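Local coordinates for protein N-acetylgalactosaminyltransferase 7 (Homo sapiens, PDB 6IWR) that pairs a glycosyltransferase domain of GT-A type with a ricin-type beta-trefoil lectin domain, as a member of the polypeptide N-acetylgalactosaminyltransferase family, at residues I226-A231 / Q235-L240; S169-T174 / A180-I185; W296-L301 / Y459-H464. All coordinates share one frame; numbering follows the deposited sequence.

Contacts 1 and 2 are neighbours in the GT-A domain, their centres about 12 Å apart, and both pack a helix on the same mixed sheet. Contact 2 comes first along the chain, then contact 1, then contact 3. I182 of contact 2 points to helix 160-173, whereas V183 CG2, next along the strand, touches A231 CB of contact 1 at 3.6 Å, so the two contacts cover opposite faces of one sheet. Contact 3 stands apart, its centre about 30 Å from that of contact 1 and 35 Å from that of contact 2, across the chain's centre. It joins the loop between strands 292-296 and 302-306 to that between helix 450-457 and strand 471-474, 158 residues apart at the closest ends.

Contact 1: residues I226-A231 / Q235-L240; sequences IGAQKA and QVLIYL
Helix 226-230 runs over strand 236-240 at 140° between their directions, with axes 9.9 Å apart at the closest and the CA atoms of A228 and L237 7.0 Å from each other. L237 makes the largest share of the contact. Its two methyls divide the work: CD1 meets A228 CB at 3.6 Å, while CD2 lies 4.1 Å from A231 CB and also touches the carbonyl oxygen of A231, the first residue to leave helical geometry. The L237 side chain turns CG beside the backbone N, anti to the carbonyl carbon (chi1 -62°), and its branch spans about one helical turn. This is the end of a beta-alpha-beta crossover: helix 219-230 connects strand 209-213 to the parallel strand 236-240 in the sheet of the GT-A fold, passing strands 179-186 and 149-155 on the way. Two residues on, the phenol of Y239 extends to the helix, its OH over A228 CB at 3.2 Å and 4.3 Å from G227 C. The hydroxyl is satisfied one turn earlier in the same helix, by a hydrogen bond to R224 O, and the Y239 ring stacks with F332. From helix 336-342, F339 touches both L237 and Y239, F340 touches A228, and R336 NH2 hydrogen-bonds A228 O. V236 and I238 point to the other side of the sheet, against helix 251-260.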
ATOM      1  N   ILE A 226     -30.298 -12.992  11.532  1.00 24.64           N
ATOM      2  CA  ILE A 226     -31.620 -12.565  11.083  1.00 29.31           C
ATOM      3  C   ILE A 226     -32.053 -13.371   9.864  1.00 30.09           C
ATOM      4  O   ILE A 226     -33.212 -13.799   9.760  1.00 29.86           O
ATOM      5  CB  ILE A 226     -31.618 -11.054  10.777  1.00 33.71           C
ATOM      6  CG1 ILE A 226     -31.341 -10.246  12.057  1.00 27.59           C
ATOM      7  CG2 ILE A 226     -32.917 -10.661  10.060  1.00 25.91           C
ATOM      8  CD1 ILE A 226     -30.857  -8.857  11.796  1.00 28.91           C
ATOM      9  N   GLY A 227     -31.142 -13.554   8.906  1.00 27.09           N
ATOM     10  CA  GLY A 227     -31.437 -14.402   7.767  1.00 24.17           C
ATOM     11  C   GLY A 227     -31.986 -15.748   8.191  1.00 32.43           C
ATOM     12  O   GLY A 227     -33.065 -16.164   7.745  1.00 32.45           O
ATOM     13  N   ALA A 228     -31.258 -16.452   9.081  1.00 28.56           N
ATOM     14  CA  ALA A 228     -31.764 -17.737   9.562  1.00 26.35           C
ATOM     15  C   ALA A 228     -33.190 -17.612  10.083  1.00 27.26           C
ATOM     16  O   ALA A 228     -33.986 -18.546   9.953  1.00 31.30           O
ATOM     17  CB  ALA A 228     -30.852 -18.302  10.651  1.00 25.41           C
ATOM     18  N   GLN A 229     -33.541 -16.464  10.653  1.00 25.18           N
ATOM     19  CA  GLN A 229     -34.837 -16.346  11.303  1.00 28.42           C
ATOM     20  C   GLN A 229     -35.940 -15.966  10.323  1.00 33.84           C
ATOM     21  O   GLN A 229     -37.090 -16.391  10.482  1.00 33.77           O
ATOM     22  CB  GLN A 229     -34.740 -15.337  12.431  1.00 27.51           C
ATOM     23  CG  GLN A 229     -33.666 -15.720  13.364  1.00 34.07           C
ATOM     24  CD  GLN A 229     -33.433 -14.694  14.435  1.00 41.82           C
ATOM     25  OE1 GLN A 229     -33.354 -13.495  14.162  1.00 47.31           O
ATOM     26  NE2 GLN A 229     -33.305 -15.161  15.673  1.00 49.30           N
ATOM     27  N   LYS A 230     -35.613 -15.180   9.307  1.00 30.06           N
ATOM     28  CA  LYS A 230     -36.600 -14.760   8.329  1.00 33.48           C
ATOM     29  C   LYS A 230     -36.702 -15.717   7.156  1.00 35.32           C
ATOM     30  O   LYS A 230     -37.585 -15.539   6.311  1.00 35.44           O
ATOM     31  CB  LYS A 230     -36.290 -13.338   7.837  1.00 35.42           C
ATOM     32  CG  LYS A 230     -36.647 -12.260   8.885  1.00 33.35           C
ATOM     33  CD  LYS A 230     -35.751 -11.036   8.767  1.00 38.50           C
ATOM     34  CE  LYS A 230     -36.351  -9.839   9.479  1.00 34.01           C
ATOM     35  NZ  LYS A 230     -37.838  -9.841   9.329  1.00 53.27           N
ATOM     36  N   ALA A 231     -35.844 -16.731   7.095  1.00 33.76           N
ATOM     37  CA  ALA A 231     -35.820 -17.666   5.972  1.00 31.45           C
ATOM     38  C   ALA A 231     -36.289 -18.991   6.542  1.00 29.80           C
ATOM     39  O   ALA A 231     -35.497 -19.773   7.060  1.00 26.32           O
ATOM     40  CB  ALA A 231     -34.443 -17.778   5.344  1.00 29.00           C
ATOM     41  N   GLN A 235     -35.427 -26.631   4.308  1.00 26.91           N
ATOM     42  CA  GLN A 235     -34.894 -27.496   5.336  1.00 27.34           C
ATOM     43  C   GLN A 235     -33.447 -27.151   5.675  1.00 29.34           C
ATOM     44  O   GLN A 235     -33.068 -27.223   6.850  1.00 33.04           O
ATOM     45  CB  GLN A 235     -35.033 -28.949   4.896  1.00 28.99           C
ATOM     46  CG  GLN A 235     -36.481 -29.357   4.672  1.00 28.33           C
ATOM     47  CD  GLN A 235     -36.611 -30.712   4.014  1.00 32.12           C
ATOM     48  OE1 GLN A 235     -35.981 -30.966   2.981  1.00 33.55           O
ATOM     49  NE2 GLN A 235     -37.421 -31.598   4.613  1.00 27.85           N
ATOM     50  N   VAL A 236     -32.620 -26.760   4.696  1.00 24.84           N
ATOM     51  CA  VAL A 236     -31.275 -26.317   5.037  1.00 25.60           C
ATOM     52  C   VAL A 236     -31.110 -24.870   4.612  1.00 24.57           C
ATOM     53  O   VAL A 236     -31.711 -24.419   3.633  1.00 27.23           O
ATOM     54  CB  VAL A 236     -30.150 -27.205   4.444  1.00 27.67           C
ATOM     55  CG1 VAL A 236     -30.664 -28.586   4.067  1.00 29.29           C
ATOM     56  CG2 VAL A 236     -29.390 -26.522   3.325  1.00 18.85           C
ATOM     57  N   LEU A 237     -30.326 -24.128   5.400  1.00 20.62           N
ATOM     58  CA  LEU A 237     -29.892 -22.785   5.041  1.00 20.40           C
ATOM     59  C   LEU A 237     -28.614 -22.862   4.215  1.00 23.85           C
ATOM     60  O   LEU A 237     -27.685 -23.585   4.578  1.00 27.05           O
ATOM     61  CB  LEU A 237     -29.650 -21.947   6.290  1.00 20.83           C
ATOM     62  CG  LEU A 237     -30.869 -21.721   7.188  1.00 26.15           C
ATOM     63  CD1 LEU A 237     -30.425 -21.215   8.547  1.00 22.14           C
ATOM     64  CD2 LEU A 237     -31.821 -20.711   6.494  1.00 24.59           C
ATOM     65  N   ILE A 238     -28.578 -22.155   3.091  1.00 23.12           N
ATOM     66  CA  ILE A 238     -27.356 -22.016   2.311  1.00 23.22           C
ATOM     67  C   ILE A 238     -27.038 -20.535   2.281  1.00 25.55           C
ATOM     68  O   ILE A 238     -27.774 -19.756   1.664  1.00 25.48           O
ATOM     69  CB  ILE A 238     -27.479 -22.571   0.885  1.00 26.63           C
ATOM     70  CG1 ILE A 238     -28.012 -24.008   0.887  1.00 25.49           C
ATOM     71  CG2 ILE A 238     -26.092 -22.498   0.174  1.00 24.38           C
ATOM     72  CD1 ILE A 238     -27.958 -24.682  -0.473  1.00 20.74           C
ATOM     73  N   TYR A 239     -25.949 -20.144   2.936  1.00 23.87           N
ATOM     74  CA  TYR A 239     -25.505 -18.759   2.894  1.00 23.79           C
ATOM     75  C   TYR A 239     -24.597 -18.519   1.693  1.00 24.31           C
ATOM     76  O   TYR A 239     -23.769 -19.365   1.343  1.00 24.25           O
ATOM     77  CB  TYR A 239     -24.779 -18.394   4.196  1.00 27.60           C
ATOM     78  CG  TYR A 239     -25.711 -18.304   5.363  1.00 24.47           C
ATOM     79  CD1 TYR A 239     -26.344 -17.109   5.669  1.00 22.32           C
ATOM     80  CD2 TYR A 239     -25.982 -19.426   6.147  1.00 20.60           C
ATOM     81  CE1 TYR A 239     -27.240 -17.017   6.742  1.00 24.90           C
ATOM     82  CE2 TYR A 239     -26.866 -19.358   7.214  1.00 22.95           C
ATOM     83  CZ  TYR A 239     -27.503 -18.146   7.508  1.00 24.30           C
ATOM     84  OH  TYR A 239     -28.398 -18.053   8.564  1.00 25.00           O
ATOM     85  N   LEU A 240     -24.750 -17.339   1.083  1.00 28.30           N
ATOM     86  CA  LEU A 240     -24.032 -16.912  -0.115  1.00 29.98           C
ATOM     87  C   LEU A 240     -23.728 -15.423  -0.027  1.00 27.32           C
ATOM     88  O   LEU A 240     -24.625 -14.637   0.285  1.00 30.27           O
ATOM     89  CB  LEU A 240     -24.877 -17.177  -1.371  1.00 29.83           C
ATOM     90  CG  LEU A 240     -24.506 -18.305  -2.340  1.00 28.55           C
ATOM     91  CD1 LEU A 240     -23.717 -19.356  -1.646  1.00 27.63           C
ATOM     92  CD2 LEU A 240     -25.751 -18.901  -2.950  1.00 23.01           C
TER

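Contact 2: residues S169-T174 / A180-I185; sequences SVIKRT and AEIVLI
I182 overlaps V170 and I171 with a single atom, the methyl CD1 at the end of its long branch, which rests against two successive residues of helix 160-173. The setting is the first beta-alpha-beta unit of the GT-A domain: strand 149-155 leads into helix 160-173, and the chain returns as strand 179-186, parallel to the first. I182 CD1 stands 3.7 Å from V170 CG1, and the two side chains run antiparallel past one another, touching at these methyls. The same methyl is 3.7 Å from I171 CG1 and 3.9 Å from I171 CD1, here with the side chains set at a slant. V170 brings CG1 to the sheet by holding it opposite the backbone N (chi1 169°), with CG2 turned beside that N. I182, for its part, has an extended outer torsion (chi2 173°), which carries CD1 out to the helix. No hydrogen bond joins the two segments, and their interface is wholly apolar. I182 also leans on V151 and V209 of the flanking strands, and I171 on W205 and L208. K172 NZ and R173 NH1 both form salt bridges with E81 OE1. Within segment 169-174, T174 OG1 donates a hydrogen bond of 2.8 Å to V170 O, in the carbonyl plane on a lone pair, with a C=O...donor angle of 136°, and meets W250 NE1 in a second hydrogen bond.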
ATOM      1  N   SER A 169     -27.845 -16.602 -11.128  1.00 29.54           N
ATOM      2  CA  SER A 169     -27.038 -17.810 -11.166  1.00 23.56           C
ATOM      3  C   SER A 169     -27.667 -18.916 -10.320  1.00 25.41           C
ATOM      4  O   SER A 169     -27.767 -20.062 -10.769  1.00 25.73           O
ATOM      5  CB  SER A 169     -25.616 -17.458 -10.727  1.00 23.06           C
ATOM      6  OG  SER A 169     -25.170 -18.204  -9.620  1.00 27.90           O
ATOM      7  N   VAL A 170     -28.140 -18.585  -9.112  1.00 28.11           N
ATOM      8  CA  VAL A 170     -28.769 -19.585  -8.242  1.00 27.97           C
ATOM      9  C   VAL A 170     -30.037 -20.137  -8.882  1.00 29.05           C
ATOM     10  O   VAL A 170     -30.271 -21.360  -8.903  1.00 23.50           O
ATOM     11  CB  VAL A 170     -29.070 -18.984  -6.857  1.00 28.44           C
ATOM     12  CG1 VAL A 170     -29.970 -19.935  -6.063  1.00 23.48           C
ATOM     13  CG2 VAL A 170     -27.781 -18.679  -6.111  1.00 24.26           C
ATOM     14  N   ILE A 171     -30.882 -19.241  -9.405  1.00 25.87           N
ATOM     15  CA  ILE A 171     -32.057 -19.666 -10.152  1.00 23.83           C
ATOM     16  C   ILE A 171     -31.648 -20.537 -11.342  1.00 27.58           C
ATOM     17  O   ILE A 171     -32.259 -21.577 -11.612  1.00 28.70           O
ATOM     18  CB  ILE A 171     -32.862 -18.424 -10.578  1.00 26.57           C
ATOM     19  CG1 ILE A 171     -33.282 -17.623  -9.340  1.00 27.79           C
ATOM     20  CG2 ILE A 171     -34.063 -18.811 -11.416  1.00 19.98           C
ATOM     21  CD1 ILE A 171     -34.765 -17.681  -9.051  1.00 30.15           C
ATOM     22  N   LYS A 172     -30.572 -20.170 -12.037  1.00 23.52           N
ATOM     23  CA  LYS A 172     -30.262 -20.885 -13.274  1.00 25.61           C
ATOM     24  C   LYS A 172     -29.794 -22.314 -13.020  1.00 24.05           C
ATOM     25  O   LYS A 172     -30.155 -23.224 -13.765  1.00 27.20           O
ATOM     26  CB  LYS A 172     -29.221 -20.136 -14.094  1.00 21.76           C
ATOM     27  CG  LYS A 172     -29.176 -20.620 -15.523  1.00 21.61           C
ATOM     28  CD  LYS A 172     -28.345 -19.707 -16.412  1.00 27.02           C
ATOM     29  CE  LYS A 172     -28.307 -20.188 -17.838  1.00 27.17           C
ATOM     30  NZ  LYS A 172     -27.261 -19.472 -18.613  1.00 28.62           N
ATOM     31  N   ARG A 173     -28.972 -22.543 -12.008  1.00 25.30           N
ATOM     32  CA  ARG A 173     -28.287 -23.824 -11.910  1.00 25.34           C
ATOM     33  C   ARG A 173     -28.796 -24.679 -10.760  1.00 25.36           C
ATOM     34  O   ARG A 173     -28.169 -25.687 -10.408  1.00 31.22           O
ATOM     35  CB  ARG A 173     -26.788 -23.597 -11.794  1.00 26.02           C
ATOM     36  CG  ARG A 173     -26.301 -22.633 -12.840  1.00 22.79           C
ATOM     37  CD  ARG A 173     -24.816 -22.576 -12.874  1.00 25.17           C
ATOM     38  NE  ARG A 173     -24.390 -21.891 -14.088  1.00 28.80           N
ATOM     39  CZ  ARG A 173     -24.041 -20.610 -14.161  1.00 29.86           C
ATOM     40  NH1 ARG A 173     -23.684 -20.098 -15.329  1.00 32.74           N
ATOM     41  NH2 ARG A 173     -24.040 -19.848 -13.078  1.00 28.70           N
ATOM     42  N   THR A 174     -29.932 -24.322 -10.187  1.00 24.48           N
ATOM     43  CA  THR A 174     -30.420 -25.075  -9.065  1.00 24.56           C
ATOM     44  C   THR A 174     -31.740 -25.716  -9.424  1.00 22.63           C
ATOM     45  O   THR A 174     -32.669 -25.018  -9.852  1.00 21.18           O
ATOM     46  CB  THR A 174     -30.579 -24.165  -7.842  1.00 22.10           C
ATOM     47  OG1 THR A 174     -29.316 -23.568  -7.561  1.00 23.08           O
ATOM     48  CG2 THR A 174     -30.952 -24.954  -6.644  1.00 20.74           C
ATOM     49  N   ALA A 180     -36.402 -23.633  -2.064  1.00 29.51           N
ATOM     50  CA  ALA A 180     -37.634 -23.247  -1.390  1.00 23.40           C
ATOM     51  C   ALA A 180     -37.919 -21.751  -1.479  1.00 28.97           C
ATOM     52  O   ALA A 180     -39.091 -21.351  -1.449  1.00 29.44           O
ATOM     53  CB  ALA A 180     -37.575 -23.679   0.074  1.00 28.80           C
ATOM     54  N   GLU A 181     -36.877 -20.917  -1.573  1.00 26.51           N
ATOM     55  CA  GLU A 181     -36.966 -19.460  -1.527  1.00 24.45           C
ATOM     56  C   GLU A 181     -35.546 -18.908  -1.547  1.00 26.17           C
ATOM     57  O   GLU A 181     -34.601 -19.575  -1.116  1.00 29.21           O
ATOM     58  CB  GLU A 181     -37.703 -18.965  -0.266  1.00 26.01           C
ATOM     59  CG  GLU A 181     -36.909 -19.221   1.014  1.00 26.17           C
ATOM     60  CD  GLU A 181     -37.593 -18.758   2.296  1.00 33.69           C
ATOM     61  OE1 GLU A 181     -38.527 -17.918   2.205  1.00 32.13           O
ATOM     62  OE2 GLU A 181     -37.184 -19.240   3.394  1.00 29.53           O
ATOM     63  N   ILE A 182     -35.402 -17.687  -2.046  1.00 26.06           N
ATOM     64  CA  ILE A 182     -34.153 -16.949  -1.966  1.00 23.59           C
ATOM     65  C   ILE A 182     -34.450 -15.709  -1.141  1.00 24.82           C
ATOM     66  O   ILE A 182     -35.208 -14.832  -1.574  1.00 25.92           O
ATOM     67  CB  ILE A 182     -33.595 -16.575  -3.346  1.00 24.87           C
ATOM     68  CG1 ILE A 182     -33.267 -17.844  -4.165  1.00 32.90           C
ATOM     69  CG2 ILE A 182     -32.363 -15.685  -3.163  1.00 24.24           C
ATOM     70  CD1 ILE A 182     -32.850 -17.579  -5.632  1.00 25.57           C
ATOM     71  N   VAL A 183     -33.875 -15.643   0.052  1.00 24.20           N
ATOM     72  CA  VAL A 183     -34.125 -14.556   0.993  1.00 26.10           C
ATOM     73  C   VAL A 183     -32.950 -13.589   0.935  1.00 27.28           C
ATOM     74  O   VAL A 183     -31.832 -13.939   1.334  1.00 27.23           O
ATOM     75  CB  VAL A 183     -34.320 -15.097   2.417  1.00 25.66           C
ATOM     76  CG1 VAL A 183     -34.280 -13.950   3.439  1.00 26.05           C
ATOM     77  CG2 VAL A 183     -35.611 -15.873   2.514  1.00 22.86           C
ATOM     78  N   LEU A 184     -33.183 -12.382   0.428  1.00 27.60           N
ATOM     79  CA  LEU A 184     -32.162 -11.344   0.471  1.00 28.83           C
ATOM     80  C   LEU A 184     -32.358 -10.556   1.755  1.00 30.10           C
ATOM     81  O   LEU A 184     -33.490 -10.195   2.094  1.00 33.89           O
ATOM     82  CB  LEU A 184     -32.234 -10.419  -0.745  1.00 25.60           C
ATOM     83  CG  LEU A 184     -32.400 -11.022  -2.144  1.00 28.35           C
ATOM     84  CD1 LEU A 184     -32.661  -9.906  -3.152  1.00 25.71           C
ATOM     85  CD2 LEU A 184     -31.212 -11.903  -2.597  1.00 23.43           C
ATOM     86  N   ILE A 185     -31.272 -10.339   2.490  1.00 30.95           N
ATOM     87  CA  ILE A 185     -31.292  -9.568   3.728  1.00 32.35           C
ATOM     88  C   ILE A 185     -30.545  -8.269   3.476  1.00 33.05           C
ATOM     89  O   ILE A 185     -29.312  -8.253   3.352  1.00 33.59           O
ATOM     90  CB  ILE A 185     -30.669 -10.325   4.907  1.00 29.41           C
ATOM     91  CG1 ILE A 185     -31.396 -11.633   5.164  1.00 23.11           C
ATOM     92  CG2 ILE A 185     -30.719  -9.446   6.150  1.00 28.54           C
ATOM     93  CD1 ILE A 185     -32.729 -11.454   5.800  1.00 26.52           C
TER

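Contact 3: residues W296-L301 / Y459-H464; sequences WDWSML and YDITSH
W296 and I461 meet because the indole holds CG between its own backbone N and carbonyl carbon (chi1 58°), while the isoleucine has CG1 anti to its carbonyl carbon and an extended outer torsion that carries CD1 out to the ring. I461, from the segment between helix 450-457 and strand 471-474, packs against the loop between strands 292-296 and 302-306 of the GT-A glycosyltransferase part, folded as a type I beta turn from D297 to M300. I461 CD1 lies over one face of the W296 six-membered ring, 3.5 Å from its centroid and 13° off the normal, a CH-pi contact. The other branch of I461 turns elsewhere, CG2 touching W296 O at 3.5 Å and W298 CZ2 at 4.0 Å. T462 CG2 comes to the same CZ2 at 3.9 Å, both methyls approaching the W298 ring obliquely. W298 CZ3 sits at the edge of the W296 indole, in its plane, and W413 meets both tryptophans. Polar ends are satisfied nearby: W298 NE1 hydrogen-bonds Y465 O, just after the second segment, and D460 OD1 forms a salt bridge with R293. The turn itself is pinned by D297, whose OD1 is met from out of the carboxylate plane by all three of its donors: S299 OG, L301 N, with an N-H...O angle of 162°, and, as an Asx turn, S299 N at 2.9 Å.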
ATOM      1  N   TRP A 296      -5.925 -21.779  10.720  1.00 30.50           N
ATOM      2  CA  TRP A 296      -5.700 -20.487  11.344  1.00 26.64           C
ATOM      3  C   TRP A 296      -4.321 -20.520  11.978  1.00 27.55           C
ATOM      4  O   TRP A 296      -3.784 -21.590  12.253  1.00 31.84           O
ATOM      5  CB  TRP A 296      -6.771 -20.192  12.397  1.00 26.78           C
ATOM      6  CG  TRP A 296      -6.800 -21.247  13.439  1.00 31.30           C
ATOM      7  CD1 TRP A 296      -6.036 -21.297  14.566  1.00 30.44           C
ATOM      8  CD2 TRP A 296      -7.606 -22.433  13.444  1.00 30.15           C
ATOM      9  NE1 TRP A 296      -6.315 -22.437  15.280  1.00 27.93           N
ATOM     10  CE2 TRP A 296      -7.276 -23.155  14.618  1.00 29.41           C
ATOM     11  CE3 TRP A 296      -8.574 -22.951  12.578  1.00 29.24           C
ATOM     12  CZ2 TRP A 296      -7.874 -24.375  14.944  1.00 25.97           C
ATOM     13  CZ3 TRP A 296      -9.175 -24.159  12.901  1.00 27.48           C
ATOM     14  CH2 TRP A 296      -8.822 -24.858  14.081  1.00 31.80           C
ATOM     15  N   ASP A 297      -3.746 -19.338  12.191  1.00 31.27           N
ATOM     16  CA  ASP A 297      -2.574 -19.186  13.045  1.00 29.83           C
ATOM     17  C   ASP A 297      -3.066 -18.783  14.438  1.00 28.24           C
ATOM     18  O   ASP A 297      -4.266 -18.613  14.660  1.00 26.01           O
ATOM     19  CB  ASP A 297      -1.573 -18.196  12.422  1.00 26.32           C
ATOM     20  CG  ASP A 297      -2.045 -16.734  12.473  1.00 30.11           C
ATOM     21  OD1 ASP A 297      -2.933 -16.399  13.290  1.00 29.64           O
ATOM     22  OD2 ASP A 297      -1.509 -15.902  11.691  1.00 36.51           O
ATOM     23  N   TRP A 298      -2.155 -18.595  15.387  1.00 29.53           N
ATOM     24  CA  TRP A 298      -2.558 -18.421  16.778  1.00 29.90           C
ATOM     25  C   TRP A 298      -2.928 -16.983  17.139  1.00 29.47           C
ATOM     26  O   TRP A 298      -3.270 -16.711  18.301  1.00 29.83           O
ATOM     27  CB  TRP A 298      -1.460 -18.990  17.673  1.00 25.01           C
ATOM     28  CG  TRP A 298      -1.304 -20.405  17.266  1.00 28.98           C
ATOM     29  CD1 TRP A 298      -0.307 -20.950  16.501  1.00 31.90           C
ATOM     30  CD2 TRP A 298      -2.250 -21.453  17.492  1.00 26.64           C
ATOM     31  NE1 TRP A 298      -0.557 -22.288  16.278  1.00 25.96           N
ATOM     32  CE2 TRP A 298      -1.745 -22.615  16.875  1.00 21.68           C
ATOM     33  CE3 TRP A 298      -3.479 -21.520  18.165  1.00 28.03           C
ATOM     34  CZ2 TRP A 298      -2.413 -23.819  16.916  1.00 28.45           C
ATOM     35  CZ3 TRP A 298      -4.140 -22.730  18.219  1.00 24.06           C
ATOM     36  CH2 TRP A 298      -3.614 -23.860  17.588  1.00 28.66           C
ATOM     37  N   SER A 299      -2.892 -16.071  16.173  1.00 25.93           N
ATOM     38  CA  SER A 299      -3.610 -14.806  16.274  1.00 35.84           C
ATOM     39  C   SER A 299      -5.029 -14.927  15.743  1.00 32.24           C
ATOM     40  O   SER A 299      -5.800 -13.958  15.815  1.00 36.11           O
ATOM     41  CB  SER A 299      -2.868 -13.701  15.524  1.00 30.63           C
ATOM     42  OG  SER A 299      -2.217 -14.238  14.397  1.00 39.40           O
ATOM     43  N   MET A 300      -5.373 -16.109  15.231  1.00 31.03           N
ATOM     44  CA  MET A 300      -6.692 -16.430  14.703  1.00 32.44           C
ATOM     45  C   MET A 300      -6.943 -15.766  13.349  1.00 29.81           C
ATOM     46  O   MET A 300      -8.078 -15.435  13.016  1.00 32.40           O
ATOM     47  CB  MET A 300      -7.808 -16.077  15.686  1.00 28.86           C
ATOM     48  CG  MET A 300      -9.087 -16.826  15.354  1.00 38.37           C
ATOM     49  SD  MET A 300     -10.512 -16.548  16.426  1.00 36.18           S
ATOM     50  CE  MET A 300     -10.462 -17.957  17.506  1.00 26.08           C
ATOM     51  N   LEU A 301      -5.892 -15.571  12.563  1.00 26.43           N
ATOM     52  CA  LEU A 301      -6.056 -15.198  11.171  1.00 28.46           C
ATOM     53  C   LEU A 301      -6.316 -16.443  10.330  1.00 32.70           C
ATOM     54  O   LEU A 301      -5.648 -17.473  10.483  1.00 27.94           O
ATOM     55  CB  LEU A 301      -4.822 -14.468  10.654  1.00 32.17           C
ATOM     56  CG  LEU A 301      -4.541 -13.178  11.419  1.00 40.91           C
ATOM     57  CD1 LEU A 301      -3.369 -12.483  10.766  1.00 35.49           C
ATOM     58  CD2 LEU A 301      -5.797 -12.283  11.507  1.00 28.47           C
ATOM     59  N   TYR A 459      -5.080 -31.895  13.492  1.00 30.05           N
ATOM     60  CA  TYR A 459      -3.745 -32.448  13.709  1.00 31.33           C
ATOM     61  C   TYR A 459      -2.661 -31.888  12.783  1.00 27.61           C
ATOM     62  O   TYR A 459      -1.486 -32.178  13.013  1.00 28.53           O
ATOM     63  CB  TYR A 459      -3.838 -33.970  13.537  1.00 28.47           C
ATOM     64  CG  TYR A 459      -4.436 -34.293  12.185  1.00 31.27           C
ATOM     65  CD1 TYR A 459      -3.656 -34.238  11.040  1.00 29.48           C
ATOM     66  CD2 TYR A 459      -5.790 -34.590  12.039  1.00 25.02           C
ATOM     67  CE1 TYR A 459      -4.182 -34.500   9.806  1.00 28.87           C
ATOM     68  CE2 TYR A 459      -6.324 -34.854  10.799  1.00 26.37           C
ATOM     69  CZ  TYR A 459      -5.513 -34.800   9.679  1.00 31.53           C
ATOM     70  OH  TYR A 459      -6.020 -35.050   8.415  1.00 30.76           O
ATOM     71  N   ASP A 460      -2.999 -31.114  11.746  1.00 28.05           N
ATOM     72  CA  ASP A 460      -1.960 -30.612  10.842  1.00 27.92           C
ATOM     73  C   ASP A 460      -1.613 -29.142  11.036  1.00 29.30           C
ATOM     74  O   ASP A 460      -0.625 -28.682  10.447  1.00 30.13           O
ATOM     75  CB  ASP A 460      -2.335 -30.814   9.364  1.00 23.65           C
ATOM     76  CG  ASP A 460      -3.766 -30.442   9.063  1.00 28.35           C
ATOM     77  OD1 ASP A 460      -4.528 -30.263  10.031  1.00 28.73           O
ATOM     78  OD2 ASP A 460      -4.142 -30.352   7.868  1.00 28.99           O
ATOM     79  N   ILE A 461      -2.358 -28.399  11.853  1.00 24.21           N
ATOM     80  CA  ILE A 461      -2.156 -26.954  11.888  1.00 28.42           C
ATOM     81  C   ILE A 461      -0.788 -26.599  12.467  1.00 29.97           C
ATOM     82  O   ILE A 461      -0.055 -25.778  11.900  1.00 28.76           O
ATOM     83  CB  ILE A 461      -3.283 -26.269  12.666  1.00 28.27           C
ATOM     84  CG1 ILE A 461      -4.553 -26.316  11.827  1.00 24.56           C
ATOM     85  CG2 ILE A 461      -2.846 -24.853  13.074  1.00 25.52           C
ATOM     86  CD1 ILE A 461      -5.788 -25.881  12.563  1.00 32.90           C
ATOM     87  N   THR A 462      -0.429 -27.175  13.618  1.00 33.02           N
ATOM     88  CA  THR A 462       0.830 -26.752  14.230  1.00 32.47           C
ATOM     89  C   THR A 462       2.020 -27.112  13.366  1.00 32.15           C
ATOM     90  O   THR A 462       3.112 -26.570  13.566  1.00 34.14           O
ATOM     91  CB  THR A 462       1.022 -27.359  15.602  1.00 30.30           C
ATOM     92  OG1 THR A 462       1.136 -28.784  15.468  1.00 44.69           O
ATOM     93  CG2 THR A 462      -0.151 -26.996  16.495  1.00 35.02           C
ATOM     94  N   SER A 463       1.826 -27.993  12.395  1.00 36.02           N
ATOM     95  CA  SER A 463       2.890 -28.284  11.453  1.00 32.71           C
ATOM     96  C   SER A 463       3.046 -27.186  10.402  1.00 32.39           C
ATOM     97  O   SER A 463       4.079 -27.123   9.739  1.00 35.61           O
ATOM     98  CB  SER A 463       2.636 -29.651  10.824  1.00 31.58           C
ATOM     99  OG  SER A 463       2.491 -29.563   9.432  1.00 48.24           O
ATOM    100  N   HIS A 464       2.079 -26.285  10.271  1.00 30.44           N
ATOM    101  CA  HIS A 464       2.220 -25.142   9.375  1.00 33.45           C
ATOM    102  C   HIS A 464       2.298 -23.811  10.104  1.00 32.85           C
ATOM    103  O   HIS A 464       2.917 -22.873   9.591  1.00 32.88           O
ATOM    104  CB  HIS A 464       1.048 -25.070   8.381  1.00 29.10           C
ATOM    105  CG  HIS A 464       1.015 -26.193   7.395  1.00 30.47           C
ATOM    106  ND1 HIS A 464       1.669 -26.139   6.185  1.00 36.60           N
ATOM    107  CD2 HIS A 464       0.398 -27.397   7.434  1.00 27.40           C
ATOM    108  CE1 HIS A 464       1.462 -27.262   5.522  1.00 30.48           C
ATOM    109  NE2 HIS A 464       0.695 -28.043   6.259  1.00 26.64           N
TER